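Racemase, putative (Roseobacter denitrificans, PDB 3TCS) probably acts as a magnesium-dependent racemase or hydro-lyase of the mandelate racemase/muconate lactonizing enzyme family, and binds magnesium and D-alanine in its barrel domain. Local coordinates at residues A27-T32 against S381-S386; D59-V64 against L100-A105. One frame throughout, in Å; residues are numbered along the deposited sequence.

Contact 1: residues A27-T32 against S381-S386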
# COMPACT_ATOMS: atom_id res chain seq x y z
N ALA B 27 -5.56 -19.33 17.94
CA ALA B 27 -6.03 -19.49 16.57
C ALA B 27 -6.68 -18.24 15.99
O ALA B 27 -7.22 -17.40 16.71
CB ALA B 27 -7.01 -20.64 16.50
N ILE B 28 -6.63 -18.16 14.66
CA ILE B 28 -7.24 -17.07 13.90
C ILE B 28 -7.91 -17.73 12.71
O ILE B 28 -7.25 -18.42 11.92
CB ILE B 28 -6.20 -16.06 13.39
CG1 ILE B 28 -5.46 -15.42 14.57
CG2 ILE B 28 -6.90 -14.97 12.57
CD1 ILE B 28 -4.30 -14.55 14.16
N GLU B 29 -9.22 -17.56 12.61
CA GLU B 29 -10.01 -18.14 11.53
C GLU B 29 -10.73 -17.05 10.74
O GLU B 29 -11.10 -16.03 11.31
CB GLU B 29 -11.07 -19.07 12.10
CG GLU B 29 -10.53 -20.24 12.90
CD GLU B 29 -11.58 -20.84 13.80
OE1 GLU B 29 -11.87 -20.23 14.86
OE2 GLU B 29 -12.14 -21.90 13.45
N THR B 30 -10.92 -17.28 9.45
CA THR B 30 -11.64 -16.32 8.62
C THR B 30 -12.76 -17.05 7.88
O THR B 30 -12.64 -18.22 7.54
CB THR B 30 -10.72 -15.63 7.58
OG1 THR B 30 -9.97 -16.62 6.87
CG2 THR B 30 -9.76 -14.67 8.26
N PHE B 31 -13.86 -16.34 7.68
CA PHE B 31 -15.05 -16.85 6.99
C PHE B 31 -15.34 -15.72 6.01
O PHE B 31 -15.75 -14.63 6.42
CB PHE B 31 -16.18 -17.00 8.01
CG PHE B 31 -15.81 -17.82 9.21
CD1 PHE B 31 -16.14 -19.17 9.28
CD2 PHE B 31 -15.10 -17.25 10.26
CE1 PHE B 31 -15.77 -19.94 10.38
CE2 PHE B 31 -14.72 -18.00 11.36
CZ PHE B 31 -15.06 -19.35 11.43
N THR B 32 -15.15 -15.98 4.72
CA THR B 32 -15.30 -14.91 3.75
C THR B 32 -15.90 -15.25 2.40
O THR B 32 -16.03 -16.42 2.03
CB THR B 32 -13.89 -14.32 3.47
OG1 THR B 32 -13.99 -13.09 2.74
CG2 THR B 32 -13.10 -15.32 2.62
N SER B 381 -19.77 -19.48 3.59
CA SER B 381 -18.46 -18.84 3.45
C SER B 381 -17.26 -19.74 3.17
O SER B 381 -17.32 -20.97 3.31
CB SER B 381 -18.15 -18.05 4.72
OG SER B 381 -17.82 -18.94 5.78
N GLN B 382 -16.17 -19.11 2.77
CA GLN B 382 -14.92 -19.81 2.52
C GLN B 382 -14.15 -19.73 3.83
O GLN B 382 -13.83 -18.64 4.32
CB GLN B 382 -14.12 -19.15 1.41
CG GLN B 382 -12.89 -19.94 1.03
CD GLN B 382 -12.08 -19.29 -0.07
OE1 GLN B 382 -12.62 -18.94 -1.13
NE2 GLN B 382 -10.79 -19.11 0.17
N TYR B 383 -13.86 -20.89 4.39
CA TYR B 383 -13.17 -20.99 5.67
C TYR B 383 -11.67 -21.20 5.56
O TYR B 383 -11.20 -21.91 4.68
CB TYR B 383 -13.77 -22.15 6.46
CG TYR B 383 -13.12 -22.44 7.79
CD1 TYR B 383 -13.37 -21.65 8.91
CD2 TYR B 383 -12.28 -23.55 7.94
CE1 TYR B 383 -12.80 -21.95 10.15
CE2 TYR B 383 -11.71 -23.86 9.18
CZ TYR B 383 -11.97 -23.06 10.28
OH TYR B 383 -11.43 -23.38 11.50
N GLN B 384 -10.91 -20.58 6.46
CA GLN B 384 -9.46 -20.76 6.50
C GLN B 384 -9.01 -20.51 7.93
O GLN B 384 -9.49 -19.59 8.59
CB GLN B 384 -8.73 -19.80 5.55
CG GLN B 384 -7.23 -20.10 5.47
CD GLN B 384 -6.51 -19.32 4.40
OE1 GLN B 384 -7.13 -18.68 3.55
NE2 GLN B 384 -5.18 -19.37 4.43
N SER B 385 -8.09 -21.33 8.43
CA SER B 385 -7.63 -21.14 9.79
C SER B 385 -6.13 -21.24 9.93
O SER B 385 -5.45 -21.89 9.12
CB SER B 385 -8.29 -22.16 10.72
OG SER B 385 -7.86 -23.46 10.40
N SER B 386 -5.61 -20.59 10.96
CA SER B 386 -4.19 -20.61 11.28
C SER B 386 -4.14 -20.81 12.78
O SER B 386 -4.82 -20.11 13.52
CB SER B 386 -3.53 -19.28 10.92
OG SER B 386 -3.46 -19.11 9.51
O HOH W 1 -11.32 -17.41 4.75

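Contact 2: residues D59-V64 against L100-A105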
# COMPACT_ATOMS: atom_id res chain seq x y z
N ASP B 59 -11.73 -11.72 0.00
CA ASP B 59 -11.12 -13.04 -0.10
C ASP B 59 -9.60 -12.89 -0.22
O ASP B 59 -8.85 -13.67 0.37
CB ASP B 59 -11.72 -13.82 -1.30
CG ASP B 59 -11.53 -13.10 -2.62
OD1 ASP B 59 -11.77 -11.88 -2.70
OD2 ASP B 59 -11.17 -13.79 -3.60
N ILE B 60 -9.16 -11.88 -0.97
CA ILE B 60 -7.72 -11.64 -1.12
C ILE B 60 -7.16 -11.18 0.22
O ILE B 60 -6.09 -11.61 0.65
CB ILE B 60 -7.45 -10.55 -2.19
CG1 ILE B 60 -7.93 -11.05 -3.55
CG2 ILE B 60 -5.94 -10.23 -2.23
CD1 ILE B 60 -7.80 -10.04 -4.69
N THR B 61 -7.89 -10.30 0.89
CA THR B 61 -7.47 -9.79 2.19
C THR B 61 -7.30 -10.94 3.19
O THR B 61 -6.34 -10.97 3.96
CB THR B 61 -8.49 -8.78 2.73
OG1 THR B 61 -8.59 -7.67 1.82
CG2 THR B 61 -8.08 -8.27 4.10
N CYS B 62 -8.23 -11.90 3.16
CA CYS B 62 -8.14 -13.03 4.09
C CYS B 62 -6.93 -13.90 3.77
O CYS B 62 -6.31 -14.47 4.67
CB CYS B 62 -9.43 -13.84 4.07
SG CYS B 62 -10.80 -12.99 4.93
N THR B 63 -6.59 -14.01 2.49
CA THR B 63 -5.41 -14.78 2.11
C THR B 63 -4.19 -14.07 2.68
O THR B 63 -3.28 -14.71 3.23
CB THR B 63 -5.30 -14.88 0.57
OG1 THR B 63 -6.37 -15.68 0.07
CG2 THR B 63 -3.96 -15.51 0.17
N VAL B 64 -4.17 -12.75 2.56
CA VAL B 64 -3.06 -11.95 3.08
C VAL B 64 -2.99 -12.08 4.60
O VAL B 64 -1.90 -12.14 5.18
CB VAL B 64 -3.22 -10.46 2.68
CG1 VAL B 64 -2.23 -9.59 3.45
CG2 VAL B 64 -3.00 -10.30 1.19
N LEU B 100 -2.30 -5.31 3.67
CA LEU B 100 -1.84 -5.75 4.99
C LEU B 100 -2.68 -5.12 6.11
O LEU B 100 -3.02 -5.78 7.09
CB LEU B 100 -0.36 -5.41 5.21
CG LEU B 100 0.24 -5.96 6.52
CD1 LEU B 100 0.49 -7.45 6.38
CD2 LEU B 100 1.55 -5.23 6.84
N ARG B 101 -3.01 -3.84 5.96
CA ARG B 101 -3.80 -3.15 6.98
C ARG B 101 -5.24 -3.65 7.01
O ARG B 101 -5.84 -3.76 8.07
CB ARG B 101 -3.80 -1.63 6.77
CG ARG B 101 -2.55 -0.94 7.27
CD ARG B 101 -1.39 -1.25 6.38
NE ARG B 101 -0.13 -0.72 6.87
CZ ARG B 101 1.04 -1.03 6.31
NH1 ARG B 101 1.06 -1.85 5.27
NH2 ARG B 101 2.17 -0.54 6.80
N ARG B 102 -5.79 -3.92 5.83
CA ARG B 102 -7.16 -4.43 5.74
C ARG B 102 -7.25 -5.76 6.49
O ARG B 102 -8.27 -6.05 7.13
CB ARG B 102 -7.55 -4.68 4.28
CG ARG B 102 -7.78 -3.43 3.46
CD ARG B 102 -7.99 -3.79 1.99
NE ARG B 102 -8.24 -2.61 1.17
CZ ARG B 102 -9.41 -2.30 0.63
NH1 ARG B 102 -10.47 -3.09 0.80
NH2 ARG B 102 -9.53 -1.19 -0.09
N ALA B 103 -6.18 -6.54 6.41
CA ALA B 103 -6.12 -7.85 7.07
C ALA B 103 -5.92 -7.69 8.57
O ALA B 103 -6.60 -8.33 9.38
CB ALA B 103 -4.99 -8.69 6.47
N MET B 104 -4.97 -6.84 8.94
CA MET B 104 -4.69 -6.57 10.35
C MET B 104 -5.95 -6.10 11.06
O MET B 104 -6.18 -6.44 12.23
CB MET B 104 -3.61 -5.50 10.49
CG MET B 104 -2.23 -5.91 10.02
SD MET B 104 -1.13 -4.48 9.88
CE MET B 104 -1.28 -3.76 11.51
N ALA B 105 -6.75 -5.29 10.37
CA ALA B 105 -7.97 -4.75 10.95
C ALA B 105 -8.91 -5.84 11.44
O ALA B 105 -9.62 -5.67 12.43
CB ALA B 105 -8.68 -3.85 9.93
O HOH W 2 -10.73 -6.04 1.73

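Contact 1: residues A27-T32 against S381-S386
The last strand of the chain, 382-387, pairs antiparallel with the first strand at Ala27-Thr32, as an outer strand of the four-stranded sheet 48-52, 37-43, 25-32, 382-387. Ile28, Thr30 and Thr32 each form a hydrogen-bonded pair, with Ser386, Gln384 and Gln382 in turn. In the middle pair Thr30 N donates to Gln384 O at 2.8 Å, while Gln384 N returns a bond of 3.1 Å to Thr30 O. Beside it, water 1 donates to Gln382 O and also meets Thr30 OG1, which is also hydrogen-bonded to His66 of helix 58-73.

Glu29, Phe31 and Tyr383 occupy the other face. Tyr383 lies alongside Phe31, its CG trans to the backbone N (chi1 176°), and the two side chains point the same way. Their ring planes are inclined at 50°, and Phe31 CE1 comes within 3.3 Å of Tyr383 CD1. Beyond Phe31, Tyr383 OH donates a short 2.5 Å bond to Glu29 OE2. This bond uses the anti lone pair of OE2, and the carboxylate stands nearly perpendicular to the ring, at 81°. The other oxygen, Glu29 OE1, forms a salt bridge with Arg40 on strand 37-43, so the carboxylate bridges both neighbouring strands. Shortening this glutamate to an alanine would probably leave the Arg40 guanidinium without its countercharge and the Tyr383 hydroxyl without its acceptor, the phenol less firmly fixed. Closure of the N-terminal sheet by a strand from the far end of the chain is characteristic of the capping domain of the enolase superfamily.

Contact 2: residues D59-V64 against L100-A105
Thr61 presses its methyl group onto the backbone of Arg102 and Ala103 where helices 58-73 and 98-119 cross. The two short helical segments run at 80° to each other, and their axes come within 8.3 Å. Thr61 CG2 lies 3.5 Å from Ala103 N and 3.6 Å from Arg102 CB, a close fit consistent with the small alanine at 103. From the other side, Ala103 CB reaches to 3.6 Å from Thr61 O, so each residue packs against the backbone of its partner. The chi1 of Thr61, -61° to OG1, leaves the methyl trans to the backbone N, which directs it at helix 98-119 and keeps OG1 on the side of the arginine.

One turn further along, the packing is looser. Val64 CG1 is 4.2 Å from Ala103 CB and equally far from Leu100 CA, while the side chains of Leu100 and Ala103 also touch Val69, later in helix 58-73.

The hydrated side lies at Arg102, whose side chain crosses that of Thr61 at about a right angle. Its chain is extended from CG to NE, carrying the guanidinium past the methyl contact. There water 2 sits in the guanidinium plane, accepting a bond of 3.1 Å from Arg102 NH1 and lying 2.7 Å from Thr61 OG1. Ser98 holds Arg102 NE, while in the second subunit the carbonyl of Lys94 accepts a bond from NH2 and the ring of Phe95 makes a cation-pi contact. The direct contact between the helices is thus van der Waals packing of methyl groups, largely on backbone, whereas each guanidinium nitrogen has a hydrogen-bond partner in water, its own helix or the neighbouring subunit, tying this helix crossing to the dimer interface.

In the fold
Contacts 1 and 2 lie with their centres 12 Å apart, on the same side of the chain's centre, and are joined through helix 58-73, which belongs to contact 2 and packs against the sheet of contact 1. That helix lies beneath strand 25-32: Cys62 SG touches Thr30 CB and Thr32 CB, each at 3.7 Å. Another side of it crosses helix 98-119 in contact 2. Along the chain, strand 25-32 comes first, then helices 58-73 and 98-119, and strand 382-387 returns only after the barrel strands and helices have intervened. Both ends of the chain therefore contribute to one sheet-and-helix capping domain, and its helical layer also reaches the second subunit.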